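Side-chain contacts in PP1b (Porcine reproductive and respiratory syndrome virus, PDB 6JDR), which probably unwinds RNA and DNA duplexes with 5' to 3' polarity using ATP hydrolysis, as the helicase part of the viral replicase polyprotein: residues Tyr16-Ala19 with Asp23-Val26; Arg77-His82 with Thr88-Gly93; Ile132-Val137 with His261-Asp266. The protein carries 1 engineered substitution. One frame throughout, in Å; residues are numbered along the deposited sequence.

Contact 1: Tyr16-Ala19 with Asp23-Val26; sequences YATA and DVCV. With ZN (zinc ion), chain C.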
ATOM      1  N   TYR A  16      -8.079  31.556  15.489  1.00 50.26           N
ATOM      2  CA  TYR A  16      -6.724  32.004  15.165  1.00 48.58           C
ATOM      3  C   TYR A  16      -6.006  31.013  14.260  1.00 46.64           C
ATOM      4  O   TYR A  16      -6.524  29.934  13.970  1.00 45.25           O
ATOM      5  CB  TYR A  16      -5.939  32.243  16.457  1.00 48.72           C
ATOM      6  CG  TYR A  16      -6.644  33.241  17.345  1.00 49.49           C
ATOM      7  CD1 TYR A  16      -6.465  34.605  17.161  1.00 49.03           C
ATOM      8  CD2 TYR A  16      -7.533  32.822  18.332  1.00 49.41           C
ATOM      9  CE1 TYR A  16      -7.128  35.528  17.949  1.00 50.00           C
ATOM     10  CE2 TYR A  16      -8.202  33.740  19.127  1.00 50.52           C
ATOM     11  CZ  TYR A  16      -7.997  35.092  18.928  1.00 50.42           C
ATOM     12  OH  TYR A  16      -8.649  36.014  19.708  1.00 51.78           O
ATOM     13  N   ALA A  17      -4.821  31.398  13.802  1.00 44.92           N
ATOM     14  CA  ALA A  17      -4.021  30.552  12.926  1.00 43.91           C
ATOM     15  C   ALA A  17      -2.530  30.822  13.093  1.00 42.76           C
ATOM     16  O   ALA A  17      -2.131  31.919  13.482  1.00 41.97           O
ATOM     17  CB  ALA A  17      -4.430  30.770  11.482  1.00 44.87           C
ATOM     18  N   THR A  18      -1.713  29.813  12.791  1.00 41.24           N
ATOM     19  CA  THR A  18      -0.260  29.970  12.799  1.00 39.51           C
ATOM     20  C   THR A  18       0.154  30.665  11.517  1.00 38.01           C
ATOM     21  O   THR A  18      -0.578  30.639  10.525  1.00 37.56           O
ATOM     22  CB  THR A  18       0.488  28.620  12.900  1.00 40.10           C
ATOM     23  OG1 THR A  18       0.307  27.859  11.697  1.00 38.36           O
ATOM     24  CG2 THR A  18      -0.006  27.814  14.101  1.00 41.37           C
ATOM     25  N   ALA A  19       1.331  31.278  11.535  1.00 37.19           N
ATOM     26  CA  ALA A  19       1.878  31.922  10.346  1.00 37.18           C
ATOM     27  C   ALA A  19       2.126  30.917   9.220  1.00 37.31           C
ATOM     28  O   ALA A  19       2.142  31.291   8.051  1.00 36.98           O
ATOM     29  CB  ALA A  19       3.168  32.652  10.691  1.00 37.71           C
ATOM     30  N   ASP A  23      -4.784  26.310  11.293  1.00 41.96           N
ATOM     31  CA  ASP A  23      -5.872  26.819  12.139  1.00 43.34           C
ATOM     32  C   ASP A  23      -5.744  26.256  13.545  1.00 42.78           C
ATOM     33  O   ASP A  23      -5.550  25.053  13.716  1.00 42.93           O
ATOM     34  CB  ASP A  23      -7.238  26.408  11.584  1.00 44.84           C
ATOM     35  CG  ASP A  23      -7.587  27.113  10.296  1.00 46.99           C
ATOM     36  OD1 ASP A  23      -7.308  28.327  10.181  1.00 49.40           O
ATOM     37  OD2 ASP A  23      -8.152  26.456   9.398  1.00 48.19           O
ATOM     38  N   VAL A  24      -5.867  27.121  14.548  1.00 43.22           N
ATOM     39  CA  VAL A  24      -5.733  26.702  15.939  1.00 45.35           C
ATOM     40  C   VAL A  24      -6.810  27.300  16.837  1.00 47.87           C
ATOM     41  O   VAL A  24      -7.280  28.422  16.621  1.00 48.95           O
ATOM     42  CB  VAL A  24      -4.339  27.044  16.518  1.00 45.18           C
ATOM     43  CG1 VAL A  24      -3.272  26.150  15.901  1.00 45.40           C
ATOM     44  CG2 VAL A  24      -3.993  28.513  16.307  1.00 44.91           C
ATOM     45  N   CYS A  25      -7.191  26.526  17.847  1.00 50.55           N
ATOM     46  CA  CYS A  25      -8.122  26.970  18.871  1.00 49.80           C
ATOM     47  C   CYS A  25      -7.358  27.768  19.918  1.00 49.73           C
ATOM     48  O   CYS A  25      -6.126  27.826  19.890  1.00 50.58           O
ATOM     49  CB  CYS A  25      -8.797  25.762  19.520  1.00 49.52           C
ATOM     50  SG  CYS A  25      -7.660  24.689  20.421  1.00 50.38           S
ATOM     51  N   VAL A  26      -8.099  28.361  20.845  1.00 49.17           N
ATOM     52  CA  VAL A  26      -7.535  29.232  21.873  1.00 48.46           C
ATOM     53  C   VAL A  26      -6.435  28.519  22.663  1.00 49.58           C
ATOM     54  O   VAL A  26      -5.384  29.098  22.943  1.00 50.19           O
ATOM     55  CB  VAL A  26      -8.649  29.741  22.827  1.00 48.32           C
ATOM     56  CG1 VAL A  26      -8.067  30.427  24.060  1.00 47.62           C
ATOM     57  CG2 VAL A  26      -9.582  30.693  22.086  1.00 48.09           C
TER
HETATM   58 ZN    ZN C 502      -6.959  22.811  19.284  1.00 45.99          ZN
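Y16 and V24 pair across a short antiparallel beta hairpin, strands 16-17 and 23-24, in the N-terminal zinc-binding domain. The two form a hydrogen-bonded pair: V24 N donates to Y16 O at 2.9 Å, nearly straight at 177°, although the donor stands above the carbonyl plane. The return bond, from Y16 N to V24 O, is weak. Next along, A17 and D23 make the non-hydrogen-bonded pair, their CA atoms 4.2 Å apart.

Side chains divide between the two faces of this small ladder. On one, CG2 of V24 tucks in close to the Y16 carbonyl and faces Y16 CB, while CG1, turned anti to its own carbonyl carbon (chi1 -71°), reaches T18 CG2 at 4.1 Å, the two side chains crossing at about a right angle. Farther out, V26 CG2 lies at the edge of the Y16 ring, close to the ring plane, 4.5 Å from CE2. On the other face A17 CB sits 4.0 Å from D23 OD1; the carboxylate spends its charge on R94 through OD1 and on R5 through OD2, both salt bridges. T18 OG1 meanwhile takes the backbone N of L22, closing the turn.

Just past the second strand, C25 SG binds a zinc ion at 2.3 Å, with C7, C10 and H28 completing the site. T18 also lies beside C20 and H32, ligands of a second zinc. The hairpin is thus held by few backbone bonds and a thin apolar face, and the metal bond fixes its outgoing end, consistent with a domain whose fold depends largely on zinc.

Contact 2: Arg77-His82 with Thr88-Gly93; sequences RTVIMH and TPLDPG
Apolar contact between L90 and the strand 79-83 makes up much of this meeting. L90 points its side chain at the strand and divides its two methyls along it. L90 CD1 rests on M81 CB at 3.6 Å and lies equally near the I80 carbonyl, 3.5 Å from I80 O; L90 CD2 reaches back to V79 CG1 at 4.0 Å, the two side chains meeting at a slant. CG of L90 is anti to its own carbonyl carbon (chi1 -72°) and the chain then runs on extended, which carries the fork over the I80 peptide. M81 crosses both L90 and T88 at about a right angle: its CB and CG do the touching, whereas the thioether end leads away toward T97 of strand 93-97.

The segments belong to the small beta domain that follows the zinc-binding region, a four-stranded antiparallel sheet in which 79-83 is an outermost strand bonded to 118-124. Residues 88-93 are the last part of the irregular connection from this strand into strand 93-97. L90 also touches S122 and Y95, so it packs against two further strands of the same sheet.

Polar contact gathers on a single atom, the carbonyl oxygen of H82. T88 OG1 donates weakly to H82 O at 3.1 Å, and T88 CA adds a C-H...O contact to H82 O at 3.2 Å. P89 CD lies 3.5 Å from H82 O. T88 OG1 in turn accepts from L90 N, so the hydroxyl makes weak bonds to both the strand end at H82 and the backbone at L90, and M81 CG packs against T88 OG1 at 3.4 Å. The H82 ring turns to other partners: ND1 bonds to D119 and NE2 to E84.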
ATOM      1  N   ARG A  77       7.142  38.583   2.867  1.00 55.70           N
ATOM      2  CA  ARG A  77       7.189  40.042   2.753  1.00 57.93           C
ATOM      3  C   ARG A  77       5.952  40.695   3.369  1.00 56.91           C
ATOM      4  O   ARG A  77       4.859  40.133   3.321  1.00 56.61           O
ATOM      5  CB  ARG A  77       7.300  40.458   1.280  1.00 60.40           C
ATOM      6  CG  ARG A  77       8.613  40.063   0.617  1.00 63.48           C
ATOM      7  CD  ARG A  77       8.594  40.268  -0.893  1.00 64.97           C
ATOM      8  NE  ARG A  77       8.459  41.676  -1.275  1.00 67.05           N
ATOM      9  CZ  ARG A  77       7.330  42.270  -1.673  1.00 69.79           C
ATOM     10  NH1 ARG A  77       6.179  41.601  -1.757  1.00 70.69           N
ATOM     11  NH2 ARG A  77       7.352  43.560  -1.993  1.00 70.35           N
ATOM     12  N   THR A  78       6.136  41.871   3.964  1.00 56.58           N
ATOM     13  CA  THR A  78       5.017  42.687   4.425  1.00 55.53           C
ATOM     14  C   THR A  78       4.531  43.513   3.238  1.00 53.42           C
ATOM     15  O   THR A  78       5.261  44.351   2.714  1.00 51.82           O
ATOM     16  CB  THR A  78       5.419  43.617   5.586  1.00 57.31           C
ATOM     17  OG1 THR A  78       6.051  42.852   6.620  1.00 58.72           O
ATOM     18  CG2 THR A  78       4.193  44.327   6.165  1.00 57.87           C
ATOM     19  N   VAL A  79       3.300  43.249   2.814  1.00 53.44           N
ATOM     20  CA  VAL A  79       2.747  43.802   1.583  1.00 53.17           C
ATOM     21  C   VAL A  79       1.492  44.581   1.918  1.00 52.63           C
ATOM     22  O   VAL A  79       0.746  44.195   2.818  1.00 50.02           O
ATOM     23  CB  VAL A  79       2.358  42.675   0.604  1.00 54.64           C
ATOM     24  CG1 VAL A  79       2.037  43.239  -0.775  1.00 56.04           C
ATOM     25  CG2 VAL A  79       3.466  41.635   0.519  1.00 55.56           C
ATOM     26  N   ILE A  80       1.254  45.669   1.189  1.00 53.90           N
ATOM     27  CA  ILE A  80       0.033  46.449   1.365  1.00 56.79           C
ATOM     28  C   ILE A  80      -1.138  45.742   0.695  1.00 58.19           C
ATOM     29  O   ILE A  80      -1.021  45.258  -0.430  1.00 58.35           O
ATOM     30  CB  ILE A  80       0.161  47.875   0.782  1.00 56.87           C
ATOM     31  CG1 ILE A  80       1.174  48.695   1.585  1.00 56.21           C
ATOM     32  CG2 ILE A  80      -1.192  48.586   0.764  1.00 56.61           C
ATOM     33  CD1 ILE A  80       0.725  49.060   2.985  1.00 55.94           C
ATOM     34  N   MET A  81      -2.258  45.684   1.410  1.00 60.67           N
ATOM     35  CA  MET A  81      -3.527  45.229   0.867  1.00 64.54           C
ATOM     36  C   MET A  81      -4.418  46.454   0.677  1.00 68.53           C
ATOM     37  O   MET A  81      -4.872  47.049   1.659  1.00 66.61           O
ATOM     38  CB  MET A  81      -4.185  44.239   1.832  1.00 64.38           C
ATOM     39  CG  MET A  81      -5.516  43.683   1.350  1.00 65.95           C
ATOM     40  SD  MET A  81      -6.170  42.372   2.402  1.00 67.59           S
ATOM     41  CE  MET A  81      -6.566  43.282   3.887  1.00 68.97           C
ATOM     42  N   HIS A  82      -4.651  46.838  -0.578  1.00 74.27           N
ATOM     43  CA  HIS A  82      -5.518  47.980  -0.883  1.00 79.13           C
ATOM     44  C   HIS A  82      -6.977  47.537  -0.975  1.00 79.46           C
ATOM     45  O   HIS A  82      -7.291  46.581  -1.681  1.00 78.72           O
ATOM     46  CB  HIS A  82      -5.100  48.659  -2.190  1.00 82.36           C
ATOM     47  CG  HIS A  82      -5.760  49.986  -2.408  1.00 86.48           C
ATOM     48  ND1 HIS A  82      -5.239  51.164  -1.917  1.00 88.18           N
ATOM     49  CD2 HIS A  82      -6.909  50.318  -3.042  1.00 87.75           C
ATOM     50  CE1 HIS A  82      -6.033  52.166  -2.247  1.00 89.47           C
ATOM     51  NE2 HIS A  82      -7.053  51.680  -2.930  1.00 89.81           N
ATOM     52  N   THR A  88      -9.780  43.856  -3.493  1.00 81.24           N
ATOM     53  CA  THR A  88      -8.334  44.044  -3.362  1.00 80.11           C
ATOM     54  C   THR A  88      -7.561  43.342  -4.483  1.00 79.23           C
ATOM     55  O   THR A  88      -7.972  42.278  -4.939  1.00 78.76           O
ATOM     56  CB  THR A  88      -7.825  43.544  -1.990  1.00 79.54           C
ATOM     57  OG1 THR A  88      -6.399  43.670  -1.926  1.00 78.01           O
ATOM     58  CG2 THR A  88      -8.218  42.086  -1.747  1.00 79.69           C
ATOM     59  N   PRO A  89      -6.437  43.934  -4.931  1.00 79.66           N
ATOM     60  CA  PRO A  89      -5.645  43.291  -5.987  1.00 79.52           C
ATOM     61  C   PRO A  89      -4.916  42.014  -5.557  1.00 81.11           C
ATOM     62  O   PRO A  89      -4.595  41.188  -6.411  1.00 83.97           O
ATOM     63  CB  PRO A  89      -4.619  44.368  -6.380  1.00 78.66           C
ATOM     64  CG  PRO A  89      -5.125  45.644  -5.806  1.00 79.37           C
ATOM     65  CD  PRO A  89      -5.906  45.267  -4.588  1.00 79.84           C
ATOM     66  N   LEU A  90      -4.651  41.854  -4.262  1.00 81.34           N
ATOM     67  CA  LEU A  90      -3.854  40.721  -3.778  1.00 81.92           C
ATOM     68  C   LEU A  90      -4.542  39.382  -4.012  1.00 81.57           C
ATOM     69  O   LEU A  90      -5.770  39.298  -4.039  1.00 81.82           O
ATOM     70  CB  LEU A  90      -3.532  40.871  -2.289  1.00 81.41           C
ATOM     71  CG  LEU A  90      -2.517  41.947  -1.905  1.00 80.79           C
ATOM     72  CD1 LEU A  90      -2.404  42.021  -0.390  1.00 81.22           C
ATOM     73  CD2 LEU A  90      -1.158  41.678  -2.538  1.00 80.13           C
ATOM     74  N   ASP A  91      -3.728  38.338  -4.161  1.00 81.58           N
ATOM     75  CA  ASP A  91      -4.216  36.993  -4.469  1.00 81.00           C
ATOM     76  C   ASP A  91      -5.131  36.466  -3.366  1.00 80.14           C
ATOM     77  O   ASP A  91      -5.000  36.867  -2.207  1.00 78.63           O
ATOM     78  CB  ASP A  91      -3.041  36.025  -4.657  1.00 82.11           C
ATOM     79  CG  ASP A  91      -2.169  36.378  -5.850  1.00 83.83           C
ATOM     80  OD1 ASP A  91      -0.930  36.361  -5.701  1.00 83.79           O
ATOM     81  OD2 ASP A  91      -2.719  36.676  -6.933  1.00 86.77           O
ATOM     82  N   PRO A  92      -6.063  35.563  -3.722  1.00 79.49           N
ATOM     83  CA  PRO A  92      -6.943  34.982  -2.709  1.00 77.45           C
ATOM     84  C   PRO A  92      -6.175  34.114  -1.715  1.00 73.70           C
ATOM     85  O   PRO A  92      -5.312  33.330  -2.109  1.00 72.85           O
ATOM     86  CB  PRO A  92      -7.927  34.136  -3.530  1.00 78.77           C
ATOM     87  CG  PRO A  92      -7.214  33.843  -4.803  1.00 80.85           C
ATOM     88  CD  PRO A  92      -6.360  35.048  -5.073  1.00 80.47           C
ATOM     89  N   GLY A  93      -6.496  34.263  -0.435  1.00 70.09           N
ATOM     90  CA  GLY A  93      -5.790  33.558   0.629  1.00 68.28           C
ATOM     91  C   GLY A  93      -6.111  34.138   1.992  1.00 65.53           C
ATOM     92  O   GLY A  93      -7.202  34.667   2.204  1.00 65.47           O
TER

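Contact 3: Ile132-Val137 with His261-Asp266; sequences INMVAV and HCYVFD
M134 and V137 meet Y263 and V264 through side chains while the backbones stay well apart, the nearest CA pair, V137 and V264, standing 8.8 Å from each other. Residues 134-137 are the first turn of helix 134-142, with N133 at the N-cap; its OD1 accepts a weak bond from V135 N. Residues 263-266 curl helically without a regular helix, F265 N bonding to C262 O and D266 N to Y263 O.

The Y263 hydroxyl does most of the touching. M134, bent at chi2 and chi3, brings CE to within 3.3 Å of Y263 OH, approaching the ring obliquely. V137 CG1 lies 3.9 Å from Y263 OH and 4.4 Å from V264 CG1, which itself leans over one face of the Y263 ring. Behind this, H261 NE2 donates to both carboxylate oxygens of D266, each met on its syn side; H261 and D266 are also zinc ligands observed for this protein, although no zinc is bound to them in this chain.

L236 of helix 232-239 touches both V137 and Y263, L239 packs on V264, and helix 63-67 adds L64 against M134 and P63 against Y263, so both helices pack on the contact, with 261-266 leading toward strand 270-276.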
ATOM      1  N   ILE A 132      -3.321  20.539   6.505  1.00 50.39           N
ATOM      2  CA  ILE A 132      -3.071  19.609   7.605  1.00 48.77           C
ATOM      3  C   ILE A 132      -4.287  19.525   8.526  1.00 47.60           C
ATOM      4  O   ILE A 132      -4.891  20.546   8.866  1.00 47.04           O
ATOM      5  CB  ILE A 132      -1.812  20.022   8.410  1.00 48.94           C
ATOM      6  CG1 ILE A 132      -0.552  19.911   7.536  1.00 48.58           C
ATOM      7  CG2 ILE A 132      -1.663  19.184   9.673  1.00 48.47           C
ATOM      8  CD1 ILE A 132      -0.149  18.495   7.173  1.00 49.23           C
ATOM      9  N   ASN A 133      -4.625  18.297   8.921  1.00 46.57           N
ATOM     10  CA  ASN A 133      -5.752  18.017   9.813  1.00 45.78           C
ATOM     11  C   ASN A 133      -5.438  16.751  10.613  1.00 44.46           C
ATOM     12  O   ASN A 133      -5.633  15.634  10.128  1.00 42.80           O
ATOM     13  CB  ASN A 133      -7.036  17.841   8.991  1.00 47.05           C
ATOM     14  CG  ASN A 133      -8.274  17.603   9.850  1.00 48.71           C
ATOM     15  OD1 ASN A 133      -8.206  17.554  11.074  1.00 50.22           O
ATOM     16  ND2 ASN A 133      -9.419  17.455   9.196  1.00 49.51           N
ATOM     17  N   MET A 134      -4.951  16.931  11.838  1.00 42.64           N
ATOM     18  CA  MET A 134      -4.405  15.813  12.607  1.00 43.44           C
ATOM     19  C   MET A 134      -5.467  14.867  13.176  1.00 45.17           C
ATOM     20  O   MET A 134      -5.143  13.728  13.526  1.00 45.23           O
ATOM     21  CB  MET A 134      -3.482  16.317  13.721  1.00 42.40           C
ATOM     22  CG  MET A 134      -2.269  17.096  13.225  1.00 43.19           C
ATOM     23  SD  MET A 134      -1.156  16.164  12.142  1.00 42.56           S
ATOM     24  CE  MET A 134      -0.484  14.973  13.297  1.00 41.28           C
ATOM     25  N   VAL A 135      -6.722  15.313  13.261  1.00 45.31           N
ATOM     26  CA  VAL A 135      -7.811  14.398  13.636  1.00 46.85           C
ATOM     27  C   VAL A 135      -8.158  13.465  12.465  1.00 45.43           C
ATOM     28  O   VAL A 135      -8.499  12.301  12.673  1.00 45.25           O
ATOM     29  CB  VAL A 135      -9.065  15.128  14.198  1.00 49.10           C
ATOM     30  CG1 VAL A 135      -9.627  16.147  13.221  1.00 52.09           C
ATOM     31  CG2 VAL A 135     -10.146  14.122  14.577  1.00 49.70           C
ATOM     32  N   ALA A 136      -8.043  13.973  11.239  1.00 44.53           N
ATOM     33  CA  ALA A 136      -8.196  13.150  10.041  1.00 43.65           C
ATOM     34  C   ALA A 136      -7.011  12.201   9.873  1.00 44.44           C
ATOM     35  O   ALA A 136      -7.185  11.047   9.470  1.00 44.51           O
ATOM     36  CB  ALA A 136      -8.341  14.031   8.811  1.00 44.42           C
ATOM     37  N   VAL A 137      -5.810  12.690  10.179  1.00 44.11           N
ATOM     38  CA  VAL A 137      -4.601  11.862  10.129  1.00 43.21           C
ATOM     39  C   VAL A 137      -4.769  10.633  11.027  1.00 43.61           C
ATOM     40  O   VAL A 137      -4.525   9.507  10.593  1.00 43.29           O
ATOM     41  CB  VAL A 137      -3.339  12.663  10.539  1.00 42.27           C
ATOM     42  CG1 VAL A 137      -2.154  11.742  10.801  1.00 42.02           C
ATOM     43  CG2 VAL A 137      -2.978  13.678   9.465  1.00 42.26           C
ATOM     44  N   HIS A 261      11.837   7.537   9.740  1.00 46.57           N
ATOM     45  CA  HIS A 261      10.634   7.283   8.968  1.00 45.55           C
ATOM     46  C   HIS A 261       9.469   7.930   9.690  1.00 43.21           C
ATOM     47  O   HIS A 261       9.542   8.164  10.893  1.00 43.05           O
ATOM     48  CB  HIS A 261      10.404   5.779   8.802  1.00 47.08           C
ATOM     49  CG  HIS A 261      10.313   5.034  10.097  1.00 48.56           C
ATOM     50  ND1 HIS A 261      11.409   4.456  10.699  1.00 49.81           N
ATOM     51  CD2 HIS A 261       9.258   4.774  10.906  1.00 50.10           C
ATOM     52  CE1 HIS A 261      11.033   3.868  11.822  1.00 50.21           C
ATOM     53  NE2 HIS A 261       9.734   4.048  11.971  1.00 50.32           N
ATOM     54  N   CYS A 262       8.400   8.227   8.964  1.00 41.98           N
ATOM     55  CA  CYS A 262       7.256   8.901   9.566  1.00 41.67           C
ATOM     56  C   CYS A 262       6.695   8.064  10.712  1.00 40.47           C
ATOM     57  O   CYS A 262       6.525   6.852  10.574  1.00 41.56           O
ATOM     58  CB  CYS A 262       6.169   9.177   8.528  1.00 42.04           C
ATOM     59  SG  CYS A 262       4.980  10.437   9.048  1.00 44.44           S
ATOM     60  N   TYR A 263       6.423   8.715  11.841  1.00 39.30           N
ATOM     61  CA  TYR A 263       5.905   8.039  13.037  1.00 39.63           C
ATOM     62  C   TYR A 263       4.632   7.229  12.762  1.00 39.98           C
ATOM     63  O   TYR A 263       4.385   6.219  13.420  1.00 39.04           O
ATOM     64  CB  TYR A 263       5.623   9.052  14.152  1.00 39.97           C
ATOM     65  CG  TYR A 263       4.338   9.818  13.940  1.00 40.90           C
ATOM     66  CD1 TYR A 263       3.152   9.402  14.542  1.00 41.43           C
ATOM     67  CD2 TYR A 263       4.298  10.936  13.112  1.00 41.03           C
ATOM     68  CE1 TYR A 263       1.965  10.087  14.333  1.00 41.65           C
ATOM     69  CE2 TYR A 263       3.119  11.632  12.903  1.00 42.13           C
ATOM     70  CZ  TYR A 263       1.954  11.203  13.515  1.00 42.05           C
ATOM     71  OH  TYR A 263       0.782  11.889  13.307  1.00 42.85           O
ATOM     72  N   VAL A 264       3.827   7.678  11.799  1.00 40.68           N
ATOM     73  CA  VAL A 264       2.566   7.008  11.482  1.00 42.10           C
ATOM     74  C   VAL A 264       2.742   5.528  11.141  1.00 44.25           C
ATOM     75  O   VAL A 264       1.842   4.730  11.404  1.00 45.64           O
ATOM     76  CB  VAL A 264       1.783   7.701  10.338  1.00 42.20           C
ATOM     77  CG1 VAL A 264       1.355   9.104  10.748  1.00 42.26           C
ATOM     78  CG2 VAL A 264       2.576   7.723   9.033  1.00 41.73           C
ATOM     79  N   PHE A 265       3.897   5.159  10.585  1.00 44.41           N
ATOM     80  CA  PHE A 265       4.148   3.769  10.185  1.00 45.04           C
ATOM     81  C   PHE A 265       4.283   2.819  11.368  1.00 46.19           C
ATOM     82  O   PHE A 265       4.020   1.626  11.234  1.00 47.83           O
ATOM     83  CB  PHE A 265       5.397   3.657   9.301  1.00 43.50           C
ATOM     84  CG  PHE A 265       5.372   4.551   8.097  1.00 42.33           C
ATOM     85  CD1 PHE A 265       4.200   4.758   7.382  1.00 42.40           C
ATOM     86  CD2 PHE A 265       6.529   5.185   7.674  1.00 42.66           C
ATOM     87  CE1 PHE A 265       4.181   5.589   6.276  1.00 43.52           C
ATOM     88  CE2 PHE A 265       6.518   6.013   6.569  1.00 42.42           C
ATOM     89  CZ  PHE A 265       5.346   6.218   5.868  1.00 43.64           C
ATOM     90  N   ASP A 266       4.684   3.350  12.520  1.00 47.60           N
ATOM     91  CA  ASP A 266       4.795   2.556  13.742  1.00 48.95           C
ATOM     92  C   ASP A 266       3.451   2.336  14.441  1.00 49.57           C
ATOM     93  O   ASP A 266       3.360   1.525  15.359  1.00 52.51           O
ATOM     94  CB  ASP A 266       5.787   3.213  14.700  1.00 49.30           C
ATOM     95  CG  ASP A 266       7.177   3.323  14.102  1.00 50.12           C
ATOM     96  OD1 ASP A 266       7.664   2.313  13.553  1.00 50.30           O
ATOM     97  OD2 ASP A 266       7.780   4.417  14.165  1.00 50.48           O
TER

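Along the chain the three contacts come in series, 1, 2, then 3. The zinc-bound hairpin of contact 1 lies between the others: its centre is about 20 Å from that of contact 2 and about 19 Å from that of contact 3, whereas contacts 2 and 3 are about 33 Å apart, centre to centre. None touches another. Contact 1 is a local pairing within the zinc-binding domain and contact 2 packs a connecting loop on the edge of the four-stranded antiparallel sheet, while contact 3 joins residues 124 apart, bringing the start of helix 134-142, which leads into strand 145-148 of the parallel sheet, against the loop before strand 270-276 of the same sheet.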